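Local coordinates for SusD-like carbohydrate binding protein (PDB 3LEW) that probably binds carbohydrates at the cell surface, as a SusD-family protein of the Bacteroides vulgatus outer membrane, at residues 148-153 with 478-483; 212-217 with 412-417; 21-26 with 118-123. One frame throughout, in Å; residues are numbered along the deposited sequence.

Contact 1. Residues 148-153 with 478-483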
# COMPACT_ATOMS: atom_id res chain seq x y z
N CYS A 148 14.98 -13.29 1.57
CA CYS A 148 13.64 -12.70 1.44
C CYS A 148 12.56 -13.76 1.74
O CYS A 148 12.05 -13.81 2.86
CB CYS A 148 13.48 -12.07 0.07
SG CYS A 148 11.88 -11.25 -0.16
N ALA A 149 12.26 -14.64 0.78
CA ALA A 149 11.13 -15.56 0.92
C ALA A 149 11.25 -16.65 -0.15
O ALA A 149 11.89 -16.44 -1.16
CB ALA A 149 9.78 -14.78 0.79
N PRO A 150 10.63 -17.81 0.09
CA PRO A 150 10.65 -18.89 -0.92
C PRO A 150 9.80 -18.54 -2.13
O PRO A 150 8.78 -17.84 -1.99
CB PRO A 150 10.07 -20.09 -0.17
CG PRO A 150 9.71 -19.63 1.20
CD PRO A 150 9.99 -18.20 1.36
N ILE A 151 10.23 -19.02 -3.29
CA ILE A 151 9.51 -18.80 -4.54
C ILE A 151 8.94 -20.11 -5.00
O ILE A 151 9.69 -21.07 -5.18
CB ILE A 151 10.45 -18.24 -5.63
CG1 ILE A 151 10.95 -16.87 -5.21
CG2 ILE A 151 9.73 -18.17 -6.99
CD1 ILE A 151 11.95 -16.23 -6.16
N TYR A 152 7.62 -20.16 -5.19
CA TYR A 152 6.96 -21.31 -5.79
C TYR A 152 6.28 -20.89 -7.08
O TYR A 152 5.57 -19.85 -7.13
CB TYR A 152 5.88 -21.89 -4.86
CG TYR A 152 6.41 -22.26 -3.52
CD1 TYR A 152 7.14 -23.40 -3.35
CD2 TYR A 152 6.24 -21.42 -2.42
CE1 TYR A 152 7.68 -23.74 -2.10
CE2 TYR A 152 6.75 -21.75 -1.19
CZ TYR A 152 7.48 -22.90 -1.04
OH TYR A 152 8.03 -23.22 0.19
N THR A 153 6.49 -21.71 -8.10
CA THR A 153 5.90 -21.48 -9.42
C THR A 153 5.08 -22.68 -9.90
O THR A 153 4.60 -22.68 -11.04
CB THR A 153 6.97 -21.09 -10.46
OG1 THR A 153 7.90 -22.18 -10.65
CG2 THR A 153 7.70 -19.85 -10.03
N LEU A 478 9.63 -23.59 11.55
CA LEU A 478 9.57 -24.97 12.01
C LEU A 478 9.38 -25.94 10.88
O LEU A 478 10.08 -26.93 10.79
CB LEU A 478 8.43 -25.16 13.02
CG LEU A 478 8.63 -24.60 14.41
CD1 LEU A 478 7.38 -24.90 15.23
CD2 LEU A 478 9.91 -25.21 15.08
N ALA A 479 8.42 -25.65 10.03
CA ALA A 479 8.01 -26.57 8.99
C ALA A 479 8.99 -26.67 7.84
O ALA A 479 9.14 -27.72 7.23
CB ALA A 479 6.62 -26.16 8.44
N ASN A 480 9.64 -25.56 7.48
CA ASN A 480 10.56 -25.54 6.36
C ASN A 480 11.98 -25.71 6.84
O ASN A 480 12.63 -24.76 7.24
CB ASN A 480 10.35 -24.24 5.53
CG ASN A 480 11.22 -24.16 4.28
OD1 ASN A 480 12.14 -24.95 4.10
ND2 ASN A 480 10.92 -23.19 3.41
N LYS A 481 12.50 -26.93 6.78
CA LYS A 481 13.80 -27.22 7.36
C LYS A 481 14.94 -26.67 6.54
O LYS A 481 16.05 -26.60 7.02
CB LYS A 481 13.98 -28.73 7.57
CG LYS A 481 12.85 -29.35 8.44
CD LYS A 481 13.08 -29.07 9.90
CE LYS A 481 12.20 -29.96 10.78
NZ LYS A 481 10.77 -29.69 10.71
N ASN A 482 14.66 -26.27 5.30
CA ASN A 482 15.70 -25.72 4.42
C ASN A 482 15.64 -24.20 4.20
O ASN A 482 16.32 -23.65 3.31
CB ASN A 482 15.55 -26.40 3.07
CG ASN A 482 15.72 -27.93 3.17
OD1 ASN A 482 14.84 -28.68 2.75
ND2 ASN A 482 16.80 -28.38 3.75
N LEU A 483 14.80 -23.52 4.99
CA LEU A 483 14.45 -22.13 4.77
C LEU A 483 15.67 -21.23 4.53
O LEU A 483 15.66 -20.41 3.60
CB LEU A 483 13.66 -21.63 5.98
CG LEU A 483 13.10 -20.22 5.94
CD1 LEU A 483 12.19 -19.99 4.75
CD2 LEU A 483 12.39 -19.96 7.30
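N480 ND2 lies near P150 and Y152 but is gripped from elsewhere. It donates to K165 O and to E476 OE2, the latter one helical turn back. N482 N donates to N480 OD1 at 3.1 Å, closing an Asx turn just past the end of helix 474-479. The bond is bent, with an N-H...O angle of 137°, and the donor is tilted from the carbonyl plane. With chi1 at -177°, CG of N480 stands trans to the backbone N, and the amide is carried out toward segment 148-153. P150 CG is 4.4 Å from N480 ND2. Y152 OH is 4.3 Å from N480 ND2, too long for a bond; it is instead hydrogen-bonded to a bound pentaethylene glycol, probably from the crystallisation liquor. P150 CG also meets L483 CD1 at 4.3 Å. L483 closes a type I turn that starts at N480. C148 and A149 form a classic bulge opposite S168 of strand 168-169, and L483 has a backbone hydrogen bond with A167 just before it, so the same piece of chain holds both segments. The direct touch is sparse, and the polar groups are satisfied by neighbours outside: K165 and E476 for N480, helices 81-103 and 111-135 for the carbonyls of P150 and Y152.

Contact 2. Residues 212-217 with 412-417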
# COMPACT_ATOMS: atom_id res chain seq x y z
N ALA A 212 6.86 -2.13 -9.49
CA ALA A 212 7.86 -3.18 -9.23
C ALA A 212 9.25 -2.82 -9.73
O ALA A 212 10.26 -3.02 -9.03
CB ALA A 212 7.38 -4.55 -9.84
N CYS A 213 9.31 -2.24 -10.93
CA CYS A 213 10.55 -1.84 -11.49
C CYS A 213 11.16 -0.68 -10.75
O CYS A 213 12.35 -0.68 -10.55
CB CYS A 213 10.41 -1.50 -12.96
SG CYS A 213 10.09 -2.97 -14.01
N LEU A 214 10.35 0.26 -10.29
CA LEU A 214 10.86 1.32 -9.42
C LEU A 214 11.49 0.76 -8.14
O LEU A 214 12.61 1.15 -7.75
CB LEU A 214 9.77 2.34 -9.08
CG LEU A 214 10.28 3.56 -8.30
CD1 LEU A 214 10.91 4.55 -9.31
CD2 LEU A 214 9.12 4.26 -7.52
N TYR A 215 10.76 -0.12 -7.44
CA TYR A 215 11.23 -0.65 -6.18
C TYR A 215 12.49 -1.50 -6.33
O TYR A 215 13.35 -1.47 -5.45
CB TYR A 215 10.13 -1.48 -5.52
CG TYR A 215 8.89 -0.72 -5.07
CD1 TYR A 215 8.71 0.64 -5.29
CD2 TYR A 215 7.88 -1.40 -4.41
CE1 TYR A 215 7.57 1.29 -4.85
CE2 TYR A 215 6.76 -0.74 -3.98
CZ TYR A 215 6.60 0.59 -4.19
OH TYR A 215 5.43 1.22 -3.79
N ALA A 216 12.61 -2.18 -7.47
CA ALA A 216 13.78 -2.97 -7.83
C ALA A 216 14.97 -2.15 -8.38
O ALA A 216 16.01 -2.73 -8.71
CB ALA A 216 13.37 -4.07 -8.87
N ARG A 217 14.80 -0.83 -8.50
CA ARG A 217 15.82 0.09 -9.03
C ARG A 217 16.17 -0.13 -10.50
O ARG A 217 17.30 0.13 -10.94
CB ARG A 217 17.08 0.07 -8.11
CG ARG A 217 16.69 0.23 -6.66
CD ARG A 217 17.92 0.37 -5.70
NE ARG A 217 18.61 1.65 -5.83
CZ ARG A 217 18.23 2.78 -5.25
NH1 ARG A 217 17.17 2.82 -4.48
NH2 ARG A 217 18.94 3.90 -5.44
N ILE A 412 10.09 4.07 3.20
CA ILE A 412 11.14 4.09 4.23
C ILE A 412 12.18 2.98 3.96
O ILE A 412 13.42 3.19 4.00
CB ILE A 412 10.51 3.99 5.64
CG1 ILE A 412 9.92 5.38 5.98
CG2 ILE A 412 11.54 3.57 6.74
CD1 ILE A 412 8.96 5.41 7.17
N ILE A 413 11.68 1.80 3.69
CA ILE A 413 12.52 0.62 3.38
C ILE A 413 13.29 0.84 2.07
O ILE A 413 14.51 0.83 2.06
CB ILE A 413 11.70 -0.65 3.30
CG1 ILE A 413 11.20 -1.11 4.68
CG2 ILE A 413 12.53 -1.80 2.75
CD1 ILE A 413 10.16 -2.30 4.68
N ARG A 414 12.58 1.05 0.97
CA ARG A 414 13.27 1.07 -0.34
C ARG A 414 14.24 2.24 -0.50
O ARG A 414 15.25 2.13 -1.18
CB ARG A 414 12.28 1.01 -1.48
CG ARG A 414 11.54 2.33 -1.74
CD ARG A 414 10.44 2.18 -2.76
NE ARG A 414 9.78 3.47 -2.93
CZ ARG A 414 10.21 4.43 -3.75
NH1 ARG A 414 11.23 4.24 -4.54
NH2 ARG A 414 9.59 5.60 -3.77
N ASN A 415 13.96 3.36 0.15
CA ASN A 415 14.83 4.55 0.03
C ASN A 415 15.91 4.63 1.13
O ASN A 415 16.70 5.57 1.16
CB ASN A 415 13.98 5.82 0.07
CG ASN A 415 12.99 5.90 -1.07
OD1 ASN A 415 13.21 5.37 -2.14
ND2 ASN A 415 11.91 6.66 -0.86
N GLN A 416 15.91 3.66 2.06
CA GLN A 416 16.83 3.66 3.21
C GLN A 416 16.70 4.95 4.01
O GLN A 416 17.69 5.56 4.43
CB GLN A 416 18.28 3.37 2.80
CG GLN A 416 18.45 2.00 2.17
CD GLN A 416 19.88 1.67 1.90
OE1 GLN A 416 20.72 1.56 2.84
NE2 GLN A 416 20.21 1.54 0.63
N GLN A 417 15.46 5.36 4.24
CA GLN A 417 15.20 6.55 4.99
C GLN A 417 14.91 6.21 6.42
O GLN A 417 14.80 5.04 6.77
CB GLN A 417 14.05 7.33 4.33
CG GLN A 417 14.47 8.06 3.06
CD GLN A 417 13.31 8.81 2.47
OE1 GLN A 417 12.37 8.20 1.96
NE2 GLN A 417 13.34 10.14 2.58
O HOH W 1 13.32 2.13 -5.17
O HOH W 2 15.22 0.75 -3.57
O HOH W 3 14.94 4.56 -4.00
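The R414 guanidinium is a flat group with partners on opposite faces. L214 CD2 lies over one face, 3.7 Å from R414 NH1. N415 OD1 lies on the other, 3.3 Å above the plane and offset toward the rim. At the edge, in plane, water 1 accepts from R414 NH1 at 3.0 Å and donates to L214 O at 2.8 Å. The Y215 ring plane is 16° from the guanidinium plane. The ring meets the shaft of the arginine, with Y215 CD1 3.4 Å from R414 CD. R414 CG sits between the backbone N and the carbonyl carbon (chi1 76°), and the chain then runs extended to NE, past the ring. Here two helix C-termini meet in the helical part of the SusD fold. Helices 202-215 and 408-414 both end in Schellman motifs, with positive phi at R217 and Q416. The buried charge of R414 has two acidic mates: D411 bridges to NE and E355 to NH2. Round R217, waters do the joining. Water 2, in the plane of the R217 guanidinium, accepts from R217 NH1 at 3.0 Å and donates to R414 O at 2.8 Å. Water 3 donates to N415 OD1 and accepts a weak bond from R217 NH1.

Contact 3. Residues 21-26 with 118-123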
# COMPACT_ATOMS: atom_id res chain seq x y z
N ASP A 21 -13.76 -22.11 -15.51
CA ASP A 21 -13.43 -22.82 -14.28
C ASP A 21 -12.12 -22.28 -13.71
O ASP A 21 -11.99 -22.11 -12.50
CB ASP A 21 -13.27 -24.36 -14.51
CG ASP A 21 -14.54 -25.03 -14.95
OD1 ASP A 21 -15.60 -24.73 -14.37
OD2 ASP A 21 -14.50 -25.88 -15.89
N ALA A 22 -11.15 -21.98 -14.58
CA ALA A 22 -9.89 -21.39 -14.16
C ALA A 22 -10.13 -19.99 -13.63
O ALA A 22 -9.61 -19.59 -12.58
CB ALA A 22 -8.90 -21.36 -15.32
N GLU A 23 -10.95 -19.22 -14.33
CA GLU A 23 -11.26 -17.88 -13.88
C GLU A 23 -11.94 -17.90 -12.51
O GLU A 23 -11.67 -17.01 -11.67
CB GLU A 23 -12.12 -17.16 -14.93
CG GLU A 23 -12.54 -15.77 -14.51
CD GLU A 23 -12.81 -14.86 -15.70
OE1 GLU A 23 -13.73 -15.12 -16.48
OE2 GLU A 23 -12.12 -13.85 -15.84
N LYS A 24 -12.76 -18.90 -12.25
CA LYS A 24 -13.42 -18.98 -10.96
C LYS A 24 -12.40 -19.14 -9.84
O LYS A 24 -12.53 -18.51 -8.79
CB LYS A 24 -14.44 -20.09 -10.90
CG LYS A 24 -15.27 -20.07 -9.62
N VAL A 25 -11.40 -19.99 -10.04
CA VAL A 25 -10.34 -20.13 -9.04
C VAL A 25 -9.59 -18.82 -8.80
O VAL A 25 -9.25 -18.43 -7.64
CB VAL A 25 -9.40 -21.29 -9.38
CG1 VAL A 25 -8.22 -21.33 -8.38
CG2 VAL A 25 -10.16 -22.60 -9.41
N LEU A 26 -9.25 -18.13 -9.89
CA LEU A 26 -8.60 -16.84 -9.76
C LEU A 26 -9.45 -15.82 -9.02
O LEU A 26 -8.93 -15.04 -8.17
CB LEU A 26 -8.20 -16.31 -11.14
CG LEU A 26 -6.89 -15.58 -11.35
CD1 LEU A 26 -5.72 -16.42 -10.73
CD2 LEU A 26 -6.70 -15.39 -12.87
N LYS A 118 -4.24 -16.74 -18.27
CA LYS A 118 -2.85 -17.03 -17.89
C LYS A 118 -2.12 -15.74 -17.49
O LYS A 118 -1.43 -15.69 -16.46
CB LYS A 118 -2.15 -17.71 -19.05
CG LYS A 118 -0.69 -18.08 -18.79
CD LYS A 118 -0.10 -18.79 -19.97
CE LYS A 118 1.30 -19.24 -19.66
NZ LYS A 118 1.87 -20.15 -20.73
N GLY A 119 -2.32 -14.67 -18.27
CA GLY A 119 -1.73 -13.38 -17.96
C GLY A 119 -2.19 -12.80 -16.63
O GLY A 119 -1.41 -12.27 -15.85
N GLN A 120 -3.48 -12.93 -16.37
CA GLN A 120 -4.03 -12.43 -15.13
C GLN A 120 -3.46 -13.20 -13.89
O GLN A 120 -3.20 -12.59 -12.84
CB GLN A 120 -5.55 -12.46 -15.17
CG GLN A 120 -6.16 -11.37 -16.08
CD GLN A 120 -7.66 -11.47 -16.23
OE1 GLN A 120 -8.23 -12.59 -16.31
NE2 GLN A 120 -8.31 -10.30 -16.35
N ALA A 121 -3.32 -14.51 -14.01
CA ALA A 121 -2.72 -15.35 -12.97
C ALA A 121 -1.27 -14.98 -12.72
O ALA A 121 -0.85 -14.84 -11.58
CB ALA A 121 -2.88 -16.84 -13.32
N LEU A 122 -0.52 -14.74 -13.79
CA LEU A 122 0.88 -14.30 -13.66
C LEU A 122 1.00 -12.93 -13.03
O LEU A 122 1.90 -12.70 -12.22
CB LEU A 122 1.57 -14.31 -15.04
CG LEU A 122 1.96 -15.69 -15.63
CD1 LEU A 122 2.28 -15.60 -17.17
CD2 LEU A 122 3.17 -16.31 -14.85
N ALA A 123 0.11 -12.00 -13.41
CA ALA A 123 0.15 -10.62 -12.90
C ALA A 123 -0.16 -10.60 -11.40
O ALA A 123 0.55 -9.95 -10.63
CB ALA A 123 -0.82 -9.70 -13.71
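L26 reaches from helix 19-35 to helix 111-135 with both of its methyls. L26 CD1 rests on A121 CB at 3.9 Å. L26 CD2 lies 3.7 Å from A121 N and 3.9 Å from Q120 CB, so one methyl lies on the A121 side chain and the other at the Q120-A121 link. L26 chi1, at -142°, lies off a staggered value in the pose that brings both methyls to the facing helix. With L26 cut back to an alanine, a gap would probably open beside A121 and Q120 CB lose its apolar partner. Beside this patch, E23 OE2 and Q120 OE1 approach to 4.1 Å. Both are acceptors and do not bond to each other. The carboxylate and amide planes are 50° apart, and the two side chains are joined through a third. R116 NH1 makes a salt bridge to E23 OE2 and a hydrogen bond to Q120 OE1. K199 is a second cationic partner of E23 OE2, while I200 O and Y192 OH take the Q120 NE2 end, which fixes the rotation of the amide. On another side V100 of helix 81-103 touches both V25 and A121. The short helical segments run nearly parallel, 10.7 Å apart at closest approach and crossing at 19°. Such near-parallel helices, with another helix packed beside both, fit the TPR-like helical architecture expected of the SusD family.

All three contacts are mostly buried. Contact 2 lies deepest, about 13 Å from the centre of the chain to its own centre, against about 24 Å for contact 1 and 22 Å for contact 3. Contacts 1 and 2 each join the first half of the chain to the second; contact 3 stays within the first. None of them touches another. Helix 170-187 packs against a segment of each, and helix 81-103 serves contacts 1 and 3. The chemistry differs with place. Contact 3 is helix against helix, with apolar packing beside a polar pair bridged by one arginine. Contact 2 sets a buried, acid-paired arginine among waters at helix ends. Contact 1 is a sparse loop junction.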